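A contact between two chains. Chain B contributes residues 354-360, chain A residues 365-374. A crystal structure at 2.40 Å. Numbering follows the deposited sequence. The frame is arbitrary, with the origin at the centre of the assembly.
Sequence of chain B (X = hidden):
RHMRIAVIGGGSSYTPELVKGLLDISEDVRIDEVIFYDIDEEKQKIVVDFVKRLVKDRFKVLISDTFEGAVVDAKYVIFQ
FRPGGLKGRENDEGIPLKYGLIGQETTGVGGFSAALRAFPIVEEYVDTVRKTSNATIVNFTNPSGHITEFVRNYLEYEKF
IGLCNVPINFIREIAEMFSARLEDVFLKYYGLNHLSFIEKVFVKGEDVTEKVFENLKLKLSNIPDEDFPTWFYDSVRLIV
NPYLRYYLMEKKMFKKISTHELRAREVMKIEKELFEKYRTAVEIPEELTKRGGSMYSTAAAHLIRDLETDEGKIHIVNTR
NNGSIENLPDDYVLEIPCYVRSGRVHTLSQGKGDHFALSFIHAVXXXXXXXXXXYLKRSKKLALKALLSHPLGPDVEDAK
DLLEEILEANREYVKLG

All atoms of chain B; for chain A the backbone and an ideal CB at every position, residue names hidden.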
ATOM      1  N   ASP B 354      -8.541   8.601  12.286  1.00 18.10           N
ATOM      2  CA  ASP B 354      -8.750   8.012  13.606  1.00 17.54           C
ATOM      3  C   ASP B 354      -9.444   6.649  13.480  1.00 17.65           C
ATOM      4  O   ASP B 354     -10.406   6.475  12.714  1.00 17.87           O
ATOM      5  CB  ASP B 354      -9.591   8.966  14.431  1.00 17.23           C
ATOM      6  CG  ASP B 354      -9.724   8.553  15.877  1.00 18.00           C
ATOM      7  OD1 ASP B 354     -10.495   7.602  16.178  1.00 18.47           O
ATOM      8  OD2 ASP B 354      -9.153   9.177  16.800  1.00 19.21           O
ATOM      9  N   HIS B 355      -8.959   5.673  14.233  1.00 17.50           N
ATOM     10  CA  HIS B 355      -9.533   4.321  14.233  1.00 17.63           C
ATOM     11  C   HIS B 355     -11.020   4.278  14.495  1.00 17.71           C
ATOM     12  O   HIS B 355     -11.699   3.432  13.920  1.00 17.57           O
ATOM     13  CB  HIS B 355      -8.840   3.389  15.255  1.00 17.26           C
ATOM     14  CG  HIS B 355      -7.379   3.180  15.008  1.00 19.14           C
ATOM     15  ND1 HIS B 355      -6.467   3.014  16.031  1.00 19.54           N
ATOM     16  CD2 HIS B 355      -6.662   3.143  13.858  1.00 21.50           C
ATOM     17  CE1 HIS B 355      -5.256   2.889  15.524  1.00 19.00           C
ATOM     18  NE2 HIS B 355      -5.344   2.968  14.209  1.00 21.68           N
ATOM     19  N   PHE B 356     -11.520   5.143  15.385  1.00 17.54           N
ATOM     20  CA  PHE B 356     -12.960   5.225  15.637  1.00 17.47           C
ATOM     21  C   PHE B 356     -13.695   5.624  14.356  1.00 17.49           C
ATOM     22  O   PHE B 356     -14.682   4.994  14.032  1.00 17.97           O
ATOM     23  CB  PHE B 356     -13.256   6.155  16.826  1.00 16.81           C
ATOM     24  CG  PHE B 356     -14.725   6.301  17.180  1.00 15.70           C
ATOM     25  CD1 PHE B 356     -15.521   7.249  16.534  1.00 14.06           C
ATOM     26  CD2 PHE B 356     -15.295   5.537  18.215  1.00 15.31           C
ATOM     27  CE1 PHE B 356     -16.869   7.433  16.898  1.00 14.15           C
ATOM     28  CE2 PHE B 356     -16.626   5.701  18.603  1.00 15.46           C
ATOM     29  CZ  PHE B 356     -17.436   6.662  17.946  1.00 14.87           C
ATOM     30  N   ALA B 357     -13.180   6.611  13.625  1.00 17.69           N
ATOM     31  CA  ALA B 357     -13.774   7.051  12.343  1.00 18.38           C
ATOM     32  C   ALA B 357     -13.687   5.925  11.314  1.00 18.42           C
ATOM     33  O   ALA B 357     -14.658   5.622  10.628  1.00 18.27           O
ATOM     34  CB  ALA B 357     -13.073   8.301  11.831  1.00 17.15           C
ATOM     35  N   LEU B 358     -12.518   5.295  11.246  1.00 18.36           N
ATOM     36  CA  LEU B 358     -12.287   4.169  10.329  1.00 18.38           C
ATOM     37  C   LEU B 358     -13.227   2.997  10.525  1.00 18.82           C
ATOM     38  O   LEU B 358     -13.624   2.360   9.534  1.00 19.06           O
ATOM     39  CB  LEU B 358     -10.824   3.686  10.393  1.00 18.01           C
ATOM     40  CG  LEU B 358      -9.909   4.305   9.317  1.00 18.84           C
ATOM     41  CD1 LEU B 358      -9.963   5.835   9.268  1.00 16.50           C
ATOM     42  CD2 LEU B 358      -8.473   3.846   9.415  1.00 18.06           C
ATOM     43  N   SER B 359     -13.583   2.698  11.776  1.00 18.70           N
ATOM     44  CA  SER B 359     -14.532   1.614  12.034  1.00 19.56           C
ATOM     45  C   SER B 359     -15.814   1.815  11.248  1.00 19.45           C
ATOM     46  O   SER B 359     -16.306   0.855  10.675  1.00 20.38           O
ATOM     47  CB  SER B 359     -14.841   1.392  13.531  1.00 19.18           C
ATOM     48  OG  SER B 359     -15.702   2.397  14.071  1.00 20.63           O
ATOM     49  N   PHE B 360     -16.322   3.041  11.196  1.00 18.93           N
ATOM     50  CA  PHE B 360     -17.543   3.330  10.443  1.00 18.82           C
ATOM     51  C   PHE B 360     -17.305   3.380   8.952  1.00 18.88           C
ATOM     52  O   PHE B 360     -18.087   2.811   8.199  1.00 19.25           O
ATOM     53  CB  PHE B 360     -18.181   4.620  10.937  1.00 18.42           C
ATOM     54  CG  PHE B 360     -18.733   4.498  12.317  1.00 17.47           C
ATOM     55  CD1 PHE B 360     -19.939   3.866  12.533  1.00 16.63           C
ATOM     56  CD2 PHE B 360     -18.015   4.960  13.409  1.00 16.88           C
ATOM     57  CE1 PHE B 360     -20.439   3.705  13.815  1.00 16.08           C
ATOM     58  CE2 PHE B 360     -18.507   4.816  14.691  1.00 17.10           C
ATOM     59  CZ  PHE B 360     -19.720   4.190  14.897  1.00 17.46           C
TER
ATOM     60  N   UNK A 365     -11.208  -5.043  13.848  1.00 18.17           N
ATOM     61  CA  UNK A 365      -9.787  -4.718  13.983  1.00 17.51           C
ATOM     62  C   UNK A 365      -9.583  -3.301  14.576  1.00 17.99           C
ATOM     63  O   UNK A 365      -8.659  -3.078  15.409  1.00 17.84           O
ATOM     64  CB  UNK A 365      -9.099  -4.823  12.620  1.00 17.51           C
ATOM     65  N   UNK A 366     -10.421  -2.345  14.155  1.00 17.56           N
ATOM     66  CA  UNK A 366     -10.300  -0.977  14.675  1.00 17.66           C
ATOM     67  C   UNK A 366     -10.632  -0.999  16.170  1.00 17.43           C
ATOM     68  O   UNK A 366      -9.983  -0.378  16.981  1.00 17.27           O
ATOM     69  CB  UNK A 366     -11.220  -0.013  13.923  1.00 17.66           C
ATOM     70  N   UNK A 367     -11.662  -1.737  16.508  1.00 17.28           N
ATOM     71  CA  UNK A 367     -12.057  -1.885  17.869  1.00 17.32           C
ATOM     72  C   UNK A 367     -10.898  -2.510  18.688  1.00 17.78           C
ATOM     73  O   UNK A 367     -10.621  -2.055  19.798  1.00 17.86           O
ATOM     74  CB  UNK A 367     -13.327  -2.735  17.955  1.00 17.32           C
ATOM     75  N   UNK A 368     -10.233  -3.532  18.139  1.00 17.82           N
ATOM     76  CA  UNK A 368      -9.122  -4.189  18.815  1.00 18.05           C
ATOM     77  C   UNK A 368      -8.010  -3.218  19.179  1.00 18.54           C
ATOM     78  O   UNK A 368      -7.497  -3.251  20.307  1.00 18.47           O
ATOM     79  CB  UNK A 368      -8.561  -5.307  17.934  1.00 18.05           C
ATOM     80  N   UNK A 369      -7.616  -2.376  18.221  1.00 18.93           N
ATOM     81  CA  UNK A 369      -6.507  -1.452  18.436  1.00 19.32           C
ATOM     82  C   UNK A 369      -6.918  -0.326  19.380  1.00 19.18           C
ATOM     83  O   UNK A 369      -6.086   0.135  20.180  1.00 19.47           O
ATOM     84  CB  UNK A 369      -6.024  -0.876  17.103  1.00 19.32           C
ATOM     85  N   UNK A 370      -8.178   0.105  19.318  1.00 18.81           N
ATOM     86  CA  UNK A 370      -8.651   1.125  20.247  1.00 18.65           C
ATOM     87  C   UNK A 370      -8.627   0.566  21.682  1.00 19.06           C
ATOM     88  O   UNK A 370      -8.296   1.285  22.638  1.00 19.18           O
ATOM     89  CB  UNK A 370     -10.059   1.588  19.867  1.00 18.65           C
ATOM     90  N   UNK A 371      -8.990  -0.706  21.835  1.00 18.38           N
ATOM     91  CA  UNK A 371      -8.937  -1.323  23.144  1.00 18.12           C
ATOM     92  C   UNK A 371      -7.492  -1.383  23.680  1.00 18.59           C
ATOM     93  O   UNK A 371      -7.236  -1.042  24.841  1.00 18.43           O
ATOM     94  CB  UNK A 371      -9.541  -2.727  23.080  1.00 18.12           C
ATOM     95  N   UNK A 372      -6.563  -1.797  22.824  1.00 18.40           N
ATOM     96  CA  UNK A 372      -5.156  -1.897  23.195  1.00 18.76           C
ATOM     97  C   UNK A 372      -4.615  -0.511  23.565  1.00 19.51           C
ATOM     98  O   UNK A 372      -3.889  -0.356  24.546  1.00 19.95           O
ATOM     99  CB  UNK A 372      -4.340  -2.508  22.054  1.00 18.76           C
ATOM    100  N   UNK A 373      -5.013   0.499  22.803  1.00 19.95           N
ATOM    101  CA  UNK A 373      -4.565   1.864  23.047  1.00 20.80           C
ATOM    102  C   UNK A 373      -5.085   2.364  24.415  1.00 20.47           C
ATOM    103  O   UNK A 373      -4.338   2.960  25.199  1.00 20.14           O
ATOM    104  CB  UNK A 373      -5.039   2.785  21.921  1.00 20.80           C
ATOM    105  N   UNK A 374      -6.349   2.069  24.712  1.00 19.87           N
ATOM    106  CA  UNK A 374      -6.927   2.445  25.999  1.00 19.45           C
ATOM    107  C   UNK A 374      -6.141   1.788  27.135  1.00 19.76           C
ATOM    108  O   UNK A 374      -5.857   2.428  28.143  1.00 19.65           O
ATOM    109  CB  UNK A 374      -8.403   2.047  26.066  1.00 19.45           C
TER

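The two helices run nearly antiparallel, their directions 164° apart and their axes 8.8 Å apart at closest approach. The nearest CA atoms are those of H355(B) and position 366, 5.4 Å apart, at the start of the chain B helix, where H355(B) projects toward chain A. All ten positions of chain A have helical backbone angles.

At position 365 the ideal CB has nothing of chain B within 5.5 Å, and many side chains would do. It is lysine; NZ of K365(A) forms a salt bridge within its own helix.

At position 366 the CB points toward chain B and lies 3.5 Å from O of H355(B) and 3.9 Å from CB of S359(B), so there is little room beside CB, and an unbranched start fits easily. Beyond it lie L358(B) and the imidazole of H355(B), which suits an apolar chain; methionine would suit, and leucine might. The residue is methionine. With chi1 and chi2 both m, SD of M366(A) comes 3.8 Å from CB of L358(B) and 3.7 Å from CD2 of H355(B), an oblique sulfur-aromatic approach, while its CG packs 3.8 Å from N of S359(B).

Positions 367 and 368 offer chain B no contact, and chain B sets no preference there. They are Y367(A), directed away, and E368(A), whose OE1 accepts from NZ of K365(A) at 2.6 Å.

At position 369 the CB points toward chain B, 4.1 Å from ND1 of H355(B). A long side chain could pass the ring, and a small one would also fit. Arginine is found; CB of R369(A) lines the pocket around H355(B), and its guanidinium is hydrogen-bonded elsewhere in the structure.

Position 370 points sideways, its ideal CB 5.1 Å from CB of H355(B). A medium-sized apolar residue could bridge that gap toward F356(B). Leucine does so: CG of L370(A) lies 3.8 Å from CB of H355(B), and its CD1 lies 4.1 Å from CB of F356(B).

Positions 371, 372 and 374 are out of reach, and chain B sets no preference there; they are threonine, isoleucine and alanine.

The ideal CB of 373 also has no close neighbour, yet the bond points toward chain B, and a long polar or acidic chain could reach the imidazole. Glutamate does: ND1 of H355(B) donates a weak hydrogen bond to OE1 of E373(A) at 3.4 Å, and CE1 of H355(B) lies 3.1 Å from OE2 of E373(A), at the ring edge. M366(A), R369(A), L370(A) and E373(A) thus form the hole for this histidine knob.

Chain A, residues 365-374: KMYERLTIEA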
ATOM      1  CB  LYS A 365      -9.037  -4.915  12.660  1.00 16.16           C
ATOM      2  CG  LYS A 365      -7.546  -4.537  12.665  1.00 16.70           C
ATOM      3  CD  LYS A 365      -6.649  -5.428  13.589  1.00 15.50           C
ATOM      4  CE  LYS A 365      -6.753  -6.923  13.203  1.00 16.47           C
ATOM      5  NZ  LYS A 365      -6.281  -7.904  14.240  1.00 16.61           N
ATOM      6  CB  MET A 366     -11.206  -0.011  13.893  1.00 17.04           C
ATOM      7  CG  MET A 366     -10.820   0.156  12.421  1.00 15.32           C
ATOM      8  SD  MET A 366      -9.130   0.835  12.251  1.00 18.59           S
ATOM      9  CE  MET A 366      -8.142  -0.651  12.042  1.00 13.59           C
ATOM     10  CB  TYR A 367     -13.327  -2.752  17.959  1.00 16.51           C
ATOM     11  CG  TYR A 367     -13.296  -3.582  19.200  1.00 16.84           C
ATOM     12  CD1 TYR A 367     -13.702  -3.030  20.404  1.00 15.14           C
ATOM     13  CD2 TYR A 367     -12.767  -4.898  19.193  1.00 16.32           C
ATOM     14  CE1 TYR A 367     -13.664  -3.754  21.554  1.00 17.11           C
ATOM     15  CE2 TYR A 367     -12.683  -5.648  20.380  1.00 14.43           C
ATOM     16  CZ  TYR A 367     -13.131  -5.047  21.565  1.00 16.95           C
ATOM     17  OH  TYR A 367     -13.094  -5.693  22.793  1.00 15.61           O
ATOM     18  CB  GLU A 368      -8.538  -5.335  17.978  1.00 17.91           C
ATOM     19  CG  GLU A 368      -9.343  -6.637  17.959  1.00 18.28           C
ATOM     20  CD  GLU A 368      -8.642  -7.709  17.128  1.00 22.76           C
ATOM     21  OE1 GLU A 368      -7.761  -7.351  16.290  1.00 24.36           O
ATOM     22  OE2 GLU A 368      -8.962  -8.914  17.296  1.00 22.68           O
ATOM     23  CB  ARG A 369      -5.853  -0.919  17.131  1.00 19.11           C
ATOM     24  CG  ARG A 369      -5.797  -1.921  15.982  1.00 21.15           C
ATOM     25  CD  ARG A 369      -4.456  -2.291  15.383  1.00 19.99           C
ATOM     26  NE  ARG A 369      -4.386  -1.826  14.018  1.00 23.62           N
ATOM     27  CZ  ARG A 369      -3.722  -2.379  12.988  1.00 20.87           C
ATOM     28  NH1 ARG A 369      -3.068  -3.511  13.088  1.00 17.88           N
ATOM     29  NH2 ARG A 369      -3.772  -1.761  11.821  1.00 20.61           N
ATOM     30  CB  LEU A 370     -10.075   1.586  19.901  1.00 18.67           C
ATOM     31  CG  LEU A 370     -10.217   2.565  18.717  1.00 19.04           C
ATOM     32  CD1 LEU A 370     -11.691   2.693  18.298  1.00 12.95           C
ATOM     33  CD2 LEU A 370      -9.576   3.946  19.038  1.00 12.96           C
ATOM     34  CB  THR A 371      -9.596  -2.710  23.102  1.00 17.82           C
ATOM     35  OG1 THR A 371     -10.995  -2.562  22.775  1.00 17.11           O
ATOM     36  CG2 THR A 371      -9.607  -3.331  24.487  1.00 14.61           C
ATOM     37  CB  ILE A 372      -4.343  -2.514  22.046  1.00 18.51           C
ATOM     38  CG1 ILE A 372      -4.594  -4.042  21.977  1.00 16.68           C
ATOM     39  CG2 ILE A 372      -2.921  -2.175  22.206  1.00 16.30           C
ATOM     40  CD1 ILE A 372      -4.365  -4.644  20.580  1.00 14.37           C
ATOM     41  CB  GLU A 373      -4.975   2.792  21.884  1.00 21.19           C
ATOM     42  CG  GLU A 373      -3.979   2.750  20.716  1.00 24.85           C
ATOM     43  CD  GLU A 373      -4.599   3.073  19.340  1.00 31.55           C
ATOM     44  OE1 GLU A 373      -5.700   3.715  19.264  1.00 31.01           O
ATOM     45  OE2 GLU A 373      -3.965   2.662  18.313  1.00 34.94           O
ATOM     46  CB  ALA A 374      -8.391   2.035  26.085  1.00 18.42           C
TER
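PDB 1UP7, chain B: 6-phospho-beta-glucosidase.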